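Local structure of phosphoserine phosphatase RsbX (Bacillus subtilis, 3W42) at residues N109-S118 and Y145-D156; D35-L46 and R86-F97. The protein dephosphorylates the stressosome protein RsbS as a manganese-binding PPM-type serine phosphatase, and so acts as a negative regulator of sigma-B activity. All blocks are in the same frame, centred on the assembly; numbering follows the deposited sequence.

How the contacts relate
Following the chain from the N terminus, contact 2 forms first: 35-46 pairs with 86-97, closing a connection of 39 residues that is largely helical (helices 49-65 and 71-81). Contact 1 opens after that and joins 109-118 to 145-156 across 26 residues that include the short strands 121-122 and 140-144. The two therefore follow in series, neither nested nor crossed. They belong to different sheets of the alpha-beta-beta-alpha sandwich; the centres of contact 1 and contact 2 lie about 13 Å apart. T155 CG2 packs against V42 CG1 at 3.4 Å, and D44 and D156, one from each contact, bind the same manganese ion.

Contact 1: residues N109-S118 and Y145-D156; sequences NVRFILHSPS and YEKGSKFIIHTD
In one sheet of the PPM-type sandwich, strands 111-115 and 150-154 form an antiparallel ladder, their axes 4.6 Å apart, that leads to the manganese ligand D156. Six backbone hydrogen bonds join the pairs R111-H154, I113-I152 and H115-K150. F112 and L114 face the same way as I153 and F151. The edge of the F112 ring is directed at the face of F151 in an offset edge-to-face pair, centroids 5.9 Å apart and planes at 74°. With F151 CG between its backbone N and carbonyl carbon (chi1 69°), the ring leans away from strand 111-115, and F151 CB, set by the backbone, lies 3.8 Å from F112 CE1. F112 CD1 also meets I153 CG1 at 3.6 Å. On the other face, R111 CB lies over the H154 imidazole, 4.0 Å from its centroid, a CH-pi contact. The ring is held by H154 ND1, which donates to T155 O in the imidazole plane. Towards the metal, N109 ND2 donates to D156 OD2 at 2.9 Å from above the carboxylate plane, with a bent N-H...O angle of 136°; a water bridges N109 OD1 and D156 N. D156 OD1 is the manganese ligand, so N109 is a second-shell residue holding the other oxygen. At the far end, E146 O accepts from both N and OG of S149 in a type II turn, while P117 CG rests 3.4 Å from K147 O. The F112-F151 face packs on L93 of strand 88-96, I153 reaches C40 and V42 of strand 37-45, and I152 and H154 touch Y193 of strand 191-198.

Contact 2: residues D35-L46 and R86-F97; sequences DKELICAVADGL and RGATASILKINF
L38 and I95 pack side by side across the antiparallel pair of strands 37-45 and 88-96; in the conformers described here for L38, I39, C40 and K94, L38 CD2 is 3.5 Å from I95 CD1. L38 CG lies opposite its backbone N (chi1 -179°), which carries the isobutyl group along beside the isoleucine. C40 SG continues this face, 3.9 Å from L93 CB, and F97 CZ approaches L38 CB at one end. Toward the metal end, the opposite face is built of small residues and packs tightly: A43 CB meets A90 CB at 3.9 Å, and the CA atoms of this pair are 4.1 Å apart. Ten backbone bonds, from F97 N to K36 O at one end through to L46 N and G87 O at the other, are evidence of an unbroken register.

The wetter part begins at E37 and K94. Their side chains lie alongside each other, yet E37 OE1 and K94 NZ are 4.0 Å apart, a long salt bridge. Two waters link these atoms, one of them also donating to L38 O, and a third joins E37 OE1 to N96 ND2; K94 NZ has a further partner in A67 O. The lysine bends at chi3 and chi4 (61° and 77°), while K94 CG touches I39 CD1 at 3.7 Å.

Helices 49-65 and 71-81 pack on the I39, A41 and I92 face, whereas V42 and T89 touch T155 and V110, which flank strands 150-154 and 111-115 of the other sheet. D44 contributes OD2 to the manganese, as is characteristic of the aspartate-lined metal site of PPM-type phosphatases.

Contact 1: residues N109-S118 and Y145-D156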
loop_
_atom_site.group_PDB
_atom_site.type_symbol
_atom_site.label_atom_id
_atom_site.label_comp_id
_atom_site.label_asym_id
_atom_site.label_seq_id
_atom_site.Cartn_x
_atom_site.Cartn_y
_atom_site.Cartn_z
ATOM N N ASN A 109 2.932 7.732 6.677
ATOM C CA ASN A 109 3.505 6.602 7.374
ATOM C C ASN A 109 3.023 5.262 6.872
ATOM O O ASN A 109 3.263 4.247 7.551
ATOM C CB ASN A 109 3.313 6.756 8.889
ATOM C CG ASN A 109 1.875 6.535 9.289
ATOM O OD1 ASN A 109 0.969 6.526 8.438
ATOM N ND2 ASN A 109 1.685 6.359 10.589
ATOM N N VAL A 110 2.449 5.197 5.692
ATOM C CA VAL A 110 2.184 3.939 5.050
ATOM C C VAL A 110 3.443 3.506 4.343
ATOM O O VAL A 110 4.037 4.282 3.554
ATOM C CB VAL A 110 0.970 4.079 4.024
ATOM C CG1 VAL A 110 0.702 2.751 3.333
ATOM C CG2 VAL A 110 -0.265 4.580 4.740
ATOM N N ARG A 111 3.966 2.344 4.668
ATOM C CA ARG A 111 5.298 1.913 4.264
ATOM C C ARG A 111 5.257 0.962 3.080
ATOM O O ARG A 111 4.310 0.201 2.919
ATOM C CB ARG A 111 5.991 1.246 5.410
ATOM C CG ARG A 111 6.116 2.094 6.739
ATOM C CD ARG A 111 6.691 3.419 6.525
ATOM N NE ARG A 111 8.069 3.386 6.079
ATOM C CZ ARG A 111 9.149 3.271 6.864
ATOM N NH1 ARG A 111 8.993 3.322 8.204
ATOM N NH2 ARG A 111 10.363 3.198 6.319
ATOM N N PHE A 112 6.299 1.001 2.281
ATOM C CA PHE A 112 6.474 0.146 1.130
ATOM C C PHE A 112 7.881 -0.417 1.168
ATOM O O PHE A 112 8.865 0.317 1.349
ATOM C CB PHE A 112 6.297 0.962 -0.174
ATOM C CG PHE A 112 6.614 0.256 -1.454
ATOM C CD1 PHE A 112 6.144 -1.013 -1.770
ATOM C CD2 PHE A 112 7.322 0.919 -2.466
ATOM C CE1 PHE A 112 6.386 -1.570 -3.008
ATOM C CE2 PHE A 112 7.574 0.374 -3.691
ATOM C CZ PHE A 112 7.112 -0.897 -3.983
ATOM N N ILE A 113 7.986 -1.744 1.016
ATOM C CA ILE A 113 9.250 -2.439 0.972
ATOM C C ILE A 113 9.212 -3.408 -0.190
ATOM O O ILE A 113 8.284 -4.234 -0.249
ATOM C CB ILE A 113 9.524 -3.248 2.335
ATOM C CG1 ILE A 113 9.427 -2.329 3.565
ATOM C CG2 ILE A 113 10.898 -3.903 2.189
ATOM C CD1 ILE A 113 8.084 -2.203 4.183
ATOM N N LEU A 114 10.168 -3.333 -1.091
ATOM C CA LEU A 114 10.296 -4.272 -2.218
ATOM C C LEU A 114 11.653 -4.953 -2.079
ATOM O O LEU A 114 12.689 -4.319 -2.051
ATOM C CB LEU A 114 10.084 -3.574 -3.545
ATOM C CG LEU A 114 10.133 -4.495 -4.814
ATOM C CD1 LEU A 114 9.125 -4.003 -5.905
ATOM C CD2 LEU A 114 11.553 -4.730 -5.316
ATOM N N HIS A 115 11.610 -6.276 -1.956
ATOM C CA HIS A 115 12.770 -7.158 -1.766
ATOM C C HIS A 115 13.093 -7.807 -3.081
ATOM O O HIS A 115 12.263 -8.421 -3.696
ATOM C CB HIS A 115 12.411 -8.296 -0.754
ATOM C CG HIS A 115 13.485 -9.347 -0.619
ATOM N ND1 HIS A 115 14.638 -9.190 0.105
ATOM C CD2 HIS A 115 13.634 -10.513 -1.265
ATOM C CE1 HIS A 115 15.436 -10.225 -0.064
ATOM N NE2 HIS A 115 14.851 -11.033 -0.942
ATOM N N SER A 116 14.363 -7.680 -3.482
ATOM C CA SER A 116 14.914 -8.222 -4.699
ATOM C C SER A 116 15.605 -9.553 -4.390
ATOM O O SER A 116 16.301 -9.632 -3.385
ATOM C CB SER A 116 15.941 -7.160 -5.160
ATOM O OG SER A 116 16.476 -7.545 -6.396
ATOM N N PRO A 117 15.542 -10.527 -5.256
ATOM C CA PRO A 117 16.255 -11.835 -4.952
ATOM C C PRO A 117 17.674 -11.649 -4.707
ATOM O O PRO A 117 18.272 -12.320 -3.872
ATOM C CB PRO A 117 15.985 -12.629 -6.264
ATOM C CG PRO A 117 14.647 -12.084 -6.692
ATOM C CD PRO A 117 14.724 -10.595 -6.519
ATOM N N SER A 118 18.238 -10.737 -5.451
ATOM C CA SER A 118 19.663 -10.391 -5.300
ATOM C C SER A 118 20.090 -9.763 -3.971
ATOM O O SER A 118 21.257 -9.400 -3.819
ATOM C CB SER A 118 19.939 -9.309 -6.314
ATOM O OG SER A 118 19.180 -8.210 -5.975
ATOM N N TYR A 145 12.344 -3.633 -11.484
ATOM C CA TYR A 145 12.419 -4.762 -10.574
ATOM C C TYR A 145 12.893 -5.987 -11.359
ATOM O O TYR A 145 12.647 -6.139 -12.523
ATOM C CB TYR A 145 11.112 -5.040 -9.804
ATOM C CG TYR A 145 9.980 -5.496 -10.668
ATOM C CD1 TYR A 145 9.766 -6.831 -10.956
ATOM C CD2 TYR A 145 9.086 -4.581 -11.199
ATOM C CE1 TYR A 145 8.735 -7.256 -11.715
ATOM C CE2 TYR A 145 8.025 -5.026 -12.043
ATOM C CZ TYR A 145 7.833 -6.332 -12.269
ATOM O OH TYR A 145 6.772 -6.722 -13.043
ATOM N N GLU A 146 13.494 -6.909 -10.660
ATOM C CA GLU A 146 13.880 -8.221 -11.187
ATOM C C GLU A 146 12.846 -9.273 -10.918
ATOM O O GLU A 146 12.113 -9.218 -9.905
ATOM C CB GLU A 146 15.211 -8.687 -10.649
ATOM C CG GLU A 146 16.338 -7.795 -11.074
ATOM C CD GLU A 146 17.683 -8.353 -10.878
ATOM O OE1 GLU A 146 18.076 -8.281 -9.691
ATOM O OE2 GLU A 146 18.394 -8.704 -11.858
ATOM N N LYS A 147 12.735 -10.223 -11.833
ATOM C CA LYS A 147 11.841 -11.320 -11.610
ATOM C C LYS A 147 12.108 -11.957 -10.228
ATOM O O LYS A 147 13.233 -12.126 -9.778
ATOM C CB LYS A 147 11.873 -12.358 -12.729
ATOM C CG LYS A 147 13.191 -13.059 -12.908
ATOM C CD LYS A 147 13.041 -14.255 -13.876
ATOM C CE LYS A 147 14.377 -14.919 -14.242
ATOM N NZ LYS A 147 15.271 -14.069 -14.985
ATOM N N GLY A 148 11.021 -12.305 -9.520
ATOM C CA GLY A 148 11.133 -12.879 -8.224
ATOM C C GLY A 148 10.987 -11.907 -7.074
ATOM O O GLY A 148 10.952 -12.336 -5.912
ATOM N N SER A 149 10.963 -10.628 -7.363
ATOM C CA SER A 149 10.781 -9.619 -6.323
ATOM C C SER A 149 9.490 -9.798 -5.572
ATOM O O SER A 149 8.482 -10.230 -6.142
ATOM C CB SER A 149 10.848 -8.220 -6.937
ATOM O OG SER A 149 12.129 -7.943 -7.497
ATOM N N LYS A 150 9.513 -9.466 -4.281
ATOM C CA LYS A 150 8.362 -9.575 -3.401
ATOM C C LYS A 150 8.215 -8.246 -2.639
ATOM O O LYS A 150 9.241 -7.686 -2.218
ATOM C CB LYS A 150 8.525 -10.726 -2.408
ATOM C CG LYS A 150 8.468 -12.075 -3.059
ATOM C CD LYS A 150 8.949 -13.255 -2.256
ATOM C CE LYS A 150 10.474 -13.359 -2.317
ATOM N NZ LYS A 150 11.011 -14.365 -1.439
ATOM N N PHE A 151 7.005 -7.760 -2.437
ATOM C CA PHE A 151 6.811 -6.483 -1.816
ATOM C C PHE A 151 5.663 -6.501 -0.813
ATOM O O PHE A 151 4.752 -7.343 -0.912
ATOM C CB PHE A 151 6.671 -5.343 -2.793
ATOM C CG PHE A 151 5.396 -5.352 -3.619
ATOM C CD1 PHE A 151 4.234 -4.831 -3.109
ATOM C CD2 PHE A 151 5.376 -5.890 -4.894
ATOM C CE1 PHE A 151 3.022 -4.864 -3.924
ATOM C CE2 PHE A 151 4.189 -5.886 -5.649
ATOM C CZ PHE A 151 3.040 -5.376 -5.169
ATOM N N ILE A 152 5.651 -5.514 0.046
ATOM C CA ILE A 152 4.530 -5.204 0.916
ATOM C C ILE A 152 4.304 -3.719 0.959
ATOM O O ILE A 152 5.279 -2.929 0.975
ATOM C CB ILE A 152 4.749 -5.781 2.323
ATOM C CG1 ILE A 152 3.479 -5.665 3.204
ATOM C CG2 ILE A 152 5.941 -5.146 3.039
ATOM C CD1 ILE A 152 3.591 -6.375 4.563
ATOM N N ILE A 153 3.061 -3.308 1.043
ATOM C CA ILE A 153 2.638 -1.962 1.435
ATOM C C ILE A 153 1.784 -2.120 2.675
ATOM O O ILE A 153 0.845 -2.939 2.636
ATOM C CB ILE A 153 1.824 -1.238 0.350
ATOM C CG1 ILE A 153 2.639 -1.133 -0.953
ATOM C CG2 ILE A 153 1.411 0.134 0.810
ATOM C CD1 ILE A 153 1.764 -0.672 -2.161
ATOM N N HIS A 154 2.045 -1.405 3.758
ATOM C CA HIS A 154 1.268 -1.613 4.988
ATOM C C HIS A 154 1.039 -0.348 5.760
ATOM O O HIS A 154 1.885 0.584 5.785
ATOM C CB HIS A 154 1.939 -2.656 5.869
ATOM C CG HIS A 154 3.235 -2.274 6.491
ATOM N ND1 HIS A 154 3.302 -1.533 7.652
ATOM C CD2 HIS A 154 4.535 -2.540 6.182
ATOM C CE1 HIS A 154 4.600 -1.382 7.983
ATOM N NE2 HIS A 154 5.365 -1.993 7.104
ATOM N N THR A 155 -0.096 -0.263 6.434
ATOM C CA THR A 155 -0.370 0.784 7.380
ATOM C C THR A 155 0.414 0.588 8.687
ATOM O O THR A 155 0.969 -0.494 8.960
ATOM C CB THR A 155 -1.871 0.997 7.608
ATOM O OG1 THR A 155 -2.386 -0.191 8.207
ATOM C CG2 THR A 155 -2.614 1.360 6.337
ATOM N N ASP A 156 0.360 1.619 9.496
ATOM C CA ASP A 156 1.043 1.602 10.789
ATOM C C ASP A 156 0.492 0.631 11.804
ATOM O O ASP A 156 1.119 0.374 12.787
ATOM C CB ASP A 156 1.132 3.030 11.344
ATOM C CG ASP A 156 -0.205 3.640 11.702
ATOM O OD1 ASP A 156 -1.241 2.990 11.486
ATOM O OD2 ASP A 156 -0.174 4.808 12.203
HETATM O O HOH W 1 -0.642 4.068 8.559
HETATM O O HOH W 2 3.221 1.789 8.110
HETATM O O HOH W 3 14.100 -6.197 -7.941
HETATM O O HOH W 4 17.395 -10.467 -8.468
#

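Contact 2: residues D35-L46 and R86-F97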
loop_
_atom_site.group_PDB
_atom_site.type_symbol
_atom_site.label_atom_id
_atom_site.label_comp_id
_atom_site.label_asym_id
_atom_site.label_seq_id
_atom_site.Cartn_x
_atom_site.Cartn_y
_atom_site.Cartn_z
ATOM N N ASP A 35 -3.508 -7.852 -17.509
ATOM C CA ASP A 35 -2.346 -8.573 -18.038
ATOM C C ASP A 35 -1.153 -7.678 -18.254
ATOM O O ASP A 35 -0.054 -8.176 -18.470
ATOM C CB ASP A 35 -2.701 -9.278 -19.344
ATOM C CG ASP A 35 -3.778 -10.306 -19.198
ATOM O OD1 ASP A 35 -3.876 -10.974 -18.157
ATOM O OD2 ASP A 35 -4.539 -10.487 -20.185
ATOM N N LYS A 36 -1.378 -6.361 -18.250
ATOM C CA LYS A 36 -0.352 -5.388 -18.590
ATOM C C LYS A 36 0.178 -4.620 -17.367
ATOM O O LYS A 36 1.353 -4.232 -17.357
ATOM C CB LYS A 36 -0.839 -4.412 -19.640
ATOM C CG LYS A 36 -1.110 -5.127 -21.011
ATOM C CD LYS A 36 -1.814 -4.258 -22.104
ATOM C CE LYS A 36 -1.163 -2.877 -22.693
ATOM N NZ LYS A 36 -1.945 -2.334 -23.951
ATOM N N GLU A 37 -0.651 -4.299 -16.385
ATOM C CA GLU A 37 -0.284 -3.377 -15.339
ATOM C C GLU A 37 -1.053 -3.621 -14.079
ATOM O O GLU A 37 -2.096 -4.274 -14.038
ATOM C CB GLU A 37 -0.377 -1.965 -15.772
ATOM C CG GLU A 37 -1.707 -1.550 -16.066
ATOM C CD GLU A 37 -1.754 -0.201 -16.750
ATOM O OE1 GLU A 37 -0.925 0.625 -16.627
ATOM O OE2 GLU A 37 -2.573 0.021 -17.596
ATOM N N LEU A 38 -0.503 -3.049 -13.005
ATOM C CA LEU A 38 -1.081 -3.049 -11.630
ATOM C C LEU A 38 -1.227 -1.614 -11.209
ATOM O O LEU A 38 -0.289 -0.824 -11.399
ATOM C CB LEU A 38 -0.130 -3.768 -10.603
ATOM C CG LEU A 38 -0.583 -3.870 -9.150
ATOM C CD1 LEU A 38 -1.570 -5.062 -9.089
ATOM C CD2 LEU A 38 0.535 -4.061 -8.056
ATOM N N ILE A 39 -2.302 -1.306 -10.486
ATOM C CA ILE A 39 -2.289 -0.173 -9.600
ATOM C C ILE A 39 -2.764 -0.620 -8.248
ATOM O O ILE A 39 -3.633 -1.492 -8.089
ATOM C CB ILE A 39 -3.122 0.968 -10.065
ATOM C CG1 ILE A 39 -2.828 2.190 -9.192
ATOM C CG2 ILE A 39 -4.601 0.620 -10.093
ATOM C CD1 ILE A 39 -3.217 3.455 -9.816
ATOM N N CYS A 40 -2.147 -0.058 -7.250
ATOM C CA CYS A 40 -2.613 -0.331 -5.875
ATOM C C CYS A 40 -2.282 0.858 -4.998
ATOM O O CYS A 40 -1.455 1.699 -5.270
ATOM C CB CYS A 40 -2.244 -1.641 -5.263
ATOM S SG CYS A 40 -0.444 -1.682 -4.985
ATOM N N ALA A 41 -3.069 0.967 -3.946
ATOM C CA ALA A 41 -2.920 2.047 -2.985
ATOM C C ALA A 41 -3.395 1.584 -1.638
ATOM O O ALA A 41 -4.339 0.787 -1.546
ATOM C CB ALA A 41 -3.680 3.268 -3.414
ATOM N N VAL A 42 -2.813 2.136 -0.607
ATOM C CA VAL A 42 -3.190 1.930 0.784
ATOM C C VAL A 42 -3.218 3.276 1.452
ATOM O O VAL A 42 -2.271 4.076 1.262
ATOM C CB VAL A 42 -2.242 0.936 1.507
ATOM C CG1 VAL A 42 -2.615 0.806 2.975
ATOM C CG2 VAL A 42 -2.236 -0.437 0.773
ATOM N N ALA A 43 -4.221 3.547 2.264
ATOM C CA ALA A 43 -4.348 4.786 2.969
ATOM C C ALA A 43 -4.865 4.591 4.374
ATOM O O ALA A 43 -5.631 3.653 4.633
ATOM C CB ALA A 43 -5.288 5.762 2.186
ATOM N N ASP A 44 -4.468 5.476 5.273
ATOM C CA ASP A 44 -4.894 5.454 6.682
ATOM C C ASP A 44 -5.428 6.848 7.001
ATOM O O ASP A 44 -4.681 7.831 7.022
ATOM C CB ASP A 44 -3.687 5.072 7.557
ATOM C CG ASP A 44 -3.999 4.951 9.032
ATOM O OD1 ASP A 44 -5.133 5.336 9.424
ATOM O OD2 ASP A 44 -3.111 4.473 9.803
ATOM N N GLY A 45 -6.724 6.960 7.212
ATOM C CA GLY A 45 -7.317 8.226 7.492
ATOM C C GLY A 45 -6.952 8.786 8.867
ATOM O O GLY A 45 -6.778 8.058 9.816
ATOM N N LEU A 46 -6.792 10.094 8.921
ATOM C CA LEU A 46 -6.625 10.770 10.195
ATOM C C LEU A 46 -7.976 10.805 10.945
ATOM O O LEU A 46 -9.013 10.500 10.380
ATOM C CB LEU A 46 -5.998 12.146 10.050
ATOM C CG LEU A 46 -4.454 12.153 9.982
ATOM C CD1 LEU A 46 -3.891 11.495 8.704
ATOM C CD2 LEU A 46 -3.937 13.579 10.144
ATOM N N ARG A 86 -10.560 15.032 7.225
ATOM C CA ARG A 86 -9.508 14.753 8.215
ATOM C C ARG A 86 -8.111 14.702 7.567
ATOM O O ARG A 86 -7.157 15.050 8.220
ATOM C CB ARG A 86 -9.724 13.417 8.905
ATOM C CG ARG A 86 -10.936 13.362 9.875
ATOM C CD ARG A 86 -10.576 13.791 11.260
ATOM N NE ARG A 86 -11.580 13.561 12.285
ATOM C CZ ARG A 86 -12.348 14.512 12.843
ATOM N NH1 ARG A 86 -12.372 15.784 12.440
ATOM N NH2 ARG A 86 -13.091 14.157 13.858
ATOM N N GLY A 87 -8.019 14.194 6.348
ATOM C CA GLY A 87 -6.734 13.901 5.763
ATOM C C GLY A 87 -6.427 12.459 5.872
ATOM O O GLY A 87 -7.087 11.685 6.545
ATOM N N ALA A 88 -5.299 12.046 5.243
ATOM C CA ALA A 88 -4.883 10.648 5.270
ATOM C C ALA A 88 -3.407 10.519 4.988
ATOM O O ALA A 88 -2.854 11.363 4.220
ATOM C CB ALA A 88 -5.649 9.813 4.231
ATOM N N THR A 89 -2.766 9.515 5.487
ATOM C CA THR A 89 -1.496 9.074 4.971
ATOM C C THR A 89 -1.758 8.067 3.846
ATOM O O THR A 89 -2.770 7.341 3.898
ATOM C CB THR A 89 -0.567 8.559 6.079
ATOM O OG1 THR A 89 -1.227 7.400 6.663
ATOM C CG2 THR A 89 -0.294 9.596 7.116
ATOM N N ALA A 90 -0.919 8.018 2.804
ATOM C CA ALA A 90 -1.248 7.169 1.678
ATOM C C ALA A 90 -0.008 6.877 0.841
ATOM O O ALA A 90 0.924 7.676 0.780
ATOM C CB ALA A 90 -2.265 7.864 0.760
ATOM N N SER A 91 -0.066 5.750 0.158
ATOM C CA SER A 91 0.952 5.271 -0.750
ATOM C C SER A 91 0.307 4.725 -1.961
ATOM O O SER A 91 -0.699 3.995 -1.897
ATOM C CB SER A 91 1.776 4.199 -0.110
ATOM O OG SER A 91 2.431 4.754 1.046
ATOM N N ILE A 92 0.858 5.054 -3.155
ATOM C CA ILE A 92 0.324 4.642 -4.433
ATOM C C ILE A 92 1.446 4.027 -5.269
ATOM O O ILE A 92 2.526 4.597 -5.405
ATOM C CB ILE A 92 -0.272 5.815 -5.215
ATOM C CG1 ILE A 92 -1.373 6.482 -4.361
ATOM C CG2 ILE A 92 -0.955 5.327 -6.512
ATOM C CD1 ILE A 92 -2.027 7.720 -5.057
ATOM N N LEU A 93 1.201 2.822 -5.790
ATOM C CA LEU A 93 2.147 2.026 -6.552
ATOM C C LEU A 93 1.528 1.656 -7.882
ATOM O O LEU A 93 0.417 1.118 -7.931
ATOM C CB LEU A 93 2.480 0.768 -5.777
ATOM C CG LEU A 93 3.391 -0.262 -6.439
ATOM C CD1 LEU A 93 4.791 0.297 -6.685
ATOM C CD2 LEU A 93 3.472 -1.539 -5.638
ATOM N N LYS A 94 2.261 1.842 -8.969
ATOM C CA LYS A 94 1.902 1.333 -10.292
ATOM C C LYS A 94 3.028 0.458 -10.797
ATOM O O LYS A 94 4.206 0.738 -10.561
ATOM C CB LYS A 94 1.614 2.469 -11.269
ATOM C CG LYS A 94 0.241 3.141 -11.073
ATOM C CD LYS A 94 0.040 4.407 -11.905
ATOM C CE LYS A 94 0.125 4.157 -13.414
ATOM N NZ LYS A 94 -1.062 3.554 -13.975
ATOM N N ILE A 95 2.670 -0.600 -11.507
ATOM C CA ILE A 95 3.624 -1.546 -12.077
ATOM C C ILE A 95 3.275 -1.792 -13.518
ATOM O O ILE A 95 2.143 -2.091 -13.847
ATOM C CB ILE A 95 3.708 -2.858 -11.301
ATOM C CG1 ILE A 95 3.888 -2.630 -9.812
ATOM C CG2 ILE A 95 4.763 -3.728 -11.956
ATOM C CD1 ILE A 95 3.927 -3.905 -8.936
ATOM N N ASN A 96 4.275 -1.703 -14.408
ATOM C CA ASN A 96 4.141 -2.147 -15.786
ATOM C C ASN A 96 4.921 -3.477 -15.931
ATOM O O ASN A 96 6.135 -3.508 -15.714
ATOM C CB ASN A 96 4.708 -1.072 -16.763
ATOM C CG ASN A 96 4.523 -1.563 -18.159
ATOM O OD1 ASN A 96 5.253 -2.418 -18.642
ATOM N ND2 ASN A 96 3.440 -1.060 -18.847
ATOM N N PHE A 97 4.204 -4.531 -16.228
ATOM C CA PHE A 97 4.808 -5.853 -16.190
ATOM C C PHE A 97 5.788 -6.088 -17.345
ATOM O O PHE A 97 6.854 -6.669 -17.108
ATOM C CB PHE A 97 3.788 -6.981 -16.182
ATOM C CG PHE A 97 2.794 -6.870 -15.042
ATOM C CD1 PHE A 97 3.254 -6.715 -13.748
ATOM C CD2 PHE A 97 1.420 -6.945 -15.239
ATOM C CE1 PHE A 97 2.328 -6.680 -12.683
ATOM C CE2 PHE A 97 0.571 -6.880 -14.215
ATOM C CZ PHE A 97 0.998 -6.776 -12.944
HETATM O O HOH W 5 -0.921 3.362 -16.684
HETATM O O HOH W 6 -0.078 0.762 -13.707
HETATM O O HOH W 7 1.779 0.769 -17.415
#